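Local coordinates for listeria nuclear targeted protein A (Listeria monocytogenes serovar 1/2a, PDB 2XL4) that relieves the repression of host interferon-stimulated genes by binding the chromatin repressor BAHD1 and blocking its recruitment to them, at residues 45-50 / 79-84. The protein carries 1 engineered substitution. Sequence-based numbering, arbitrary orientation.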
loop_
_atom_site.group_PDB
_atom_site.type_symbol
_atom_site.label_atom_id
_atom_site.label_comp_id
_atom_site.label_asym_id
_atom_site.label_seq_id
_atom_site.Cartn_x
_atom_site.Cartn_y
_atom_site.Cartn_z
ATOM N N GLU A 45 -2.824 -5.873 -1.961
ATOM C CA GLU A 45 -1.912 -6.321 -2.996
ATOM C C GLU A 45 -2.675 -6.703 -4.245
ATOM O O GLU A 45 -2.244 -6.383 -5.337
ATOM C CB GLU A 45 -1.020 -7.497 -2.542
ATOM C CG GLU A 45 -0.140 -7.169 -1.300
ATOM C CD GLU A 45 1.147 -7.948 -1.297
ATOM O OE1 GLU A 45 1.123 -9.197 -1.195
ATOM O OE2 GLU A 45 2.200 -7.303 -1.438
ATOM N N ALA A 46 -3.793 -7.403 -4.125
ATOM C CA ALA A 46 -4.540 -7.669 -5.346
ATOM C C ALA A 46 -4.899 -6.338 -6.055
ATOM O O ALA A 46 -4.855 -6.274 -7.242
ATOM C CB ALA A 46 -5.849 -8.519 -5.043
ATOM N N ARG A 47 -5.280 -5.295 -5.333
ATOM C CA ARG A 47 -5.661 -4.031 -6.009
ATOM C C ARG A 47 -4.433 -3.381 -6.661
ATOM O O ARG A 47 -4.490 -2.753 -7.741
ATOM C CB ARG A 47 -6.311 -3.033 -5.041
ATOM C CG ARG A 47 -7.653 -3.462 -4.377
ATOM C CD ARG A 47 -8.846 -3.337 -5.327
ATOM N NE ARG A 47 -9.079 -4.653 -5.885
ATOM C CZ ARG A 47 -9.642 -5.657 -5.204
ATOM N NH1 ARG A 47 -10.090 -5.467 -3.945
ATOM N NH2 ARG A 47 -9.763 -6.852 -5.793
ATOM N N GLU A 48 -3.302 -3.588 -6.019
ATOM C CA GLU A 48 -2.062 -3.088 -6.544
ATOM C C GLU A 48 -1.846 -3.762 -7.912
ATOM O O GLU A 48 -1.474 -3.114 -8.907
ATOM C CB GLU A 48 -0.976 -3.392 -5.542
ATOM C CG GLU A 48 0.112 -2.407 -5.459
ATOM C CD GLU A 48 1.155 -2.614 -6.554
ATOM O OE1 GLU A 48 1.920 -1.639 -6.839
ATOM O OE2 GLU A 48 1.221 -3.748 -7.108
ATOM N N LEU A 49 -2.196 -5.042 -7.975
ATOM C CA LEU A 49 -1.946 -5.819 -9.166
ATOM C C LEU A 49 -2.872 -5.413 -10.295
ATOM O O LEU A 49 -2.420 -5.158 -11.387
ATOM C CB LEU A 49 -2.022 -7.315 -8.886
ATOM C CG LEU A 49 -0.821 -8.124 -8.417
ATOM C CD1 LEU A 49 -1.093 -9.553 -8.866
ATOM C CD2 LEU A 49 0.521 -7.652 -8.966
ATOM N N SER A 50 -4.149 -5.267 -10.017
ATOM C CA SER A 50 -5.077 -4.687 -11.010
ATOM C C SER A 50 -4.717 -3.283 -11.510
ATOM O O SER A 50 -4.962 -2.989 -12.632
ATOM C CB SER A 50 -6.509 -4.647 -10.470
ATOM O OG SER A 50 -6.706 -5.845 -9.739
ATOM N N GLY A 79 -9.013 4.390 -3.862
ATOM C CA GLY A 79 -9.903 4.537 -2.686
ATOM C C GLY A 79 -10.045 3.210 -1.916
ATOM O O GLY A 79 -9.897 3.160 -0.679
ATOM N N THR A 80 -10.319 2.129 -2.655
ATOM C CA THR A 80 -10.296 0.801 -2.074
ATOM C C THR A 80 -8.961 0.564 -1.308
ATOM O O THR A 80 -8.977 0.206 -0.119
ATOM C CB THR A 80 -10.579 -0.250 -3.139
ATOM O OG1 THR A 80 -11.778 0.140 -3.827
ATOM C CG2 THR A 80 -10.778 -1.644 -2.507
HETATM N N MSE A 81 -7.822 0.815 -1.959
HETATM C CA MSE A 81 -6.538 0.659 -1.290
HETATM C C MSE A 81 -6.407 1.482 -0.034
HETATM O O MSE A 81 -5.922 0.976 0.958
HETATM C CB MSE A 81 -5.382 0.943 -2.210
HETATM C CG MSE A 81 -5.194 -0.166 -3.249
HETATM SE SE MSE A 81 -3.837 0.247 -4.639
HETATM C CE MSE A 81 -2.315 0.160 -3.472
ATOM N N LYS A 82 -6.859 2.731 -0.070
ATOM C CA LYS A 82 -6.877 3.586 1.112
ATOM C C LYS A 82 -7.771 3.089 2.262
ATOM O O LYS A 82 -7.401 3.261 3.416
ATOM C CB LYS A 82 -7.319 4.992 0.724
ATOM C CG LYS A 82 -6.161 5.922 0.274
ATOM C CD LYS A 82 -6.719 7.096 -0.552
ATOM C CE LYS A 82 -5.620 8.100 -0.989
ATOM N NZ LYS A 82 -6.295 9.363 -1.450
ATOM N N ARG A 83 -8.926 2.523 1.940
ATOM C CA ARG A 83 -9.821 1.901 2.940
ATOM C C ARG A 83 -9.082 0.777 3.659
ATOM O O ARG A 83 -9.031 0.759 4.885
ATOM C CB ARG A 83 -11.007 1.235 2.248
ATOM C CG ARG A 83 -12.312 1.991 2.128
ATOM C CD ARG A 83 -13.370 0.985 1.626
ATOM N NE ARG A 83 -13.426 -0.240 2.474
ATOM C CZ ARG A 83 -13.759 -1.475 2.057
ATOM N NH1 ARG A 83 -14.029 -1.717 0.769
ATOM N NH2 ARG A 83 -13.799 -2.490 2.942
ATOM N N TYR A 84 -8.492 -0.156 2.898
ATOM C CA TYR A 84 -7.754 -1.251 3.550
ATOM C C TYR A 84 -6.704 -0.715 4.414
ATOM O O TYR A 84 -6.555 -1.186 5.548
ATOM C CB TYR A 84 -7.128 -2.247 2.583
ATOM C CG TYR A 84 -8.119 -2.894 1.658
ATOM C CD1 TYR A 84 -9.409 -3.238 2.088
ATOM C CD2 TYR A 84 -7.759 -3.176 0.346
ATOM C CE1 TYR A 84 -10.328 -3.845 1.207
ATOM C CE2 TYR A 84 -8.657 -3.783 -0.539
ATOM C CZ TYR A 84 -9.939 -4.106 -0.112
ATOM O OH TYR A 84 -10.774 -4.712 -1.041
#
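Arg47 of helix 31-59 packs against the neighbours Thr80 and Met81 and, one turn further along helix 67-89, Tyr84. The two segments run antiparallel at 162°, their axes approaching to 9.7 Å. The apolar part of the contact is made by the arginine's aliphatic stem. Its CB rests against Met81 CG at 3.6 Å, while its CD meets the methyl CG2 of Thr80 at 3.8 Å. Arg47 CG, between these two, lies at the edge of the Tyr84 ring, 4.0 Å from Tyr84 CE2. Deeper in, the selenomethionine Met81 bends at its last torsion (chi3 69°) and sets CE against Glu48 CG at 4.1 Å; the same side chain also touches Phe44, Ile119 and Ile122.

Bends at chi2 and chi3 fold the Arg47 guanidinium back, and Arg47 NH1 comes within 3.1 Å of Tyr84 OH, which lies at the edge of the group and in its plane. The guanidinium and ring planes are 51° apart, so the two do not stack. The salt bridge of NH1 is with Glu43, one turn earlier on its own helix, while Thr80 OG1 is hydrogen-bonded to Gln76 O, one turn earlier. Such side-to-side packing of neighbouring antiparallel helices is characteristic of the up-and-down helical bundle of LntA.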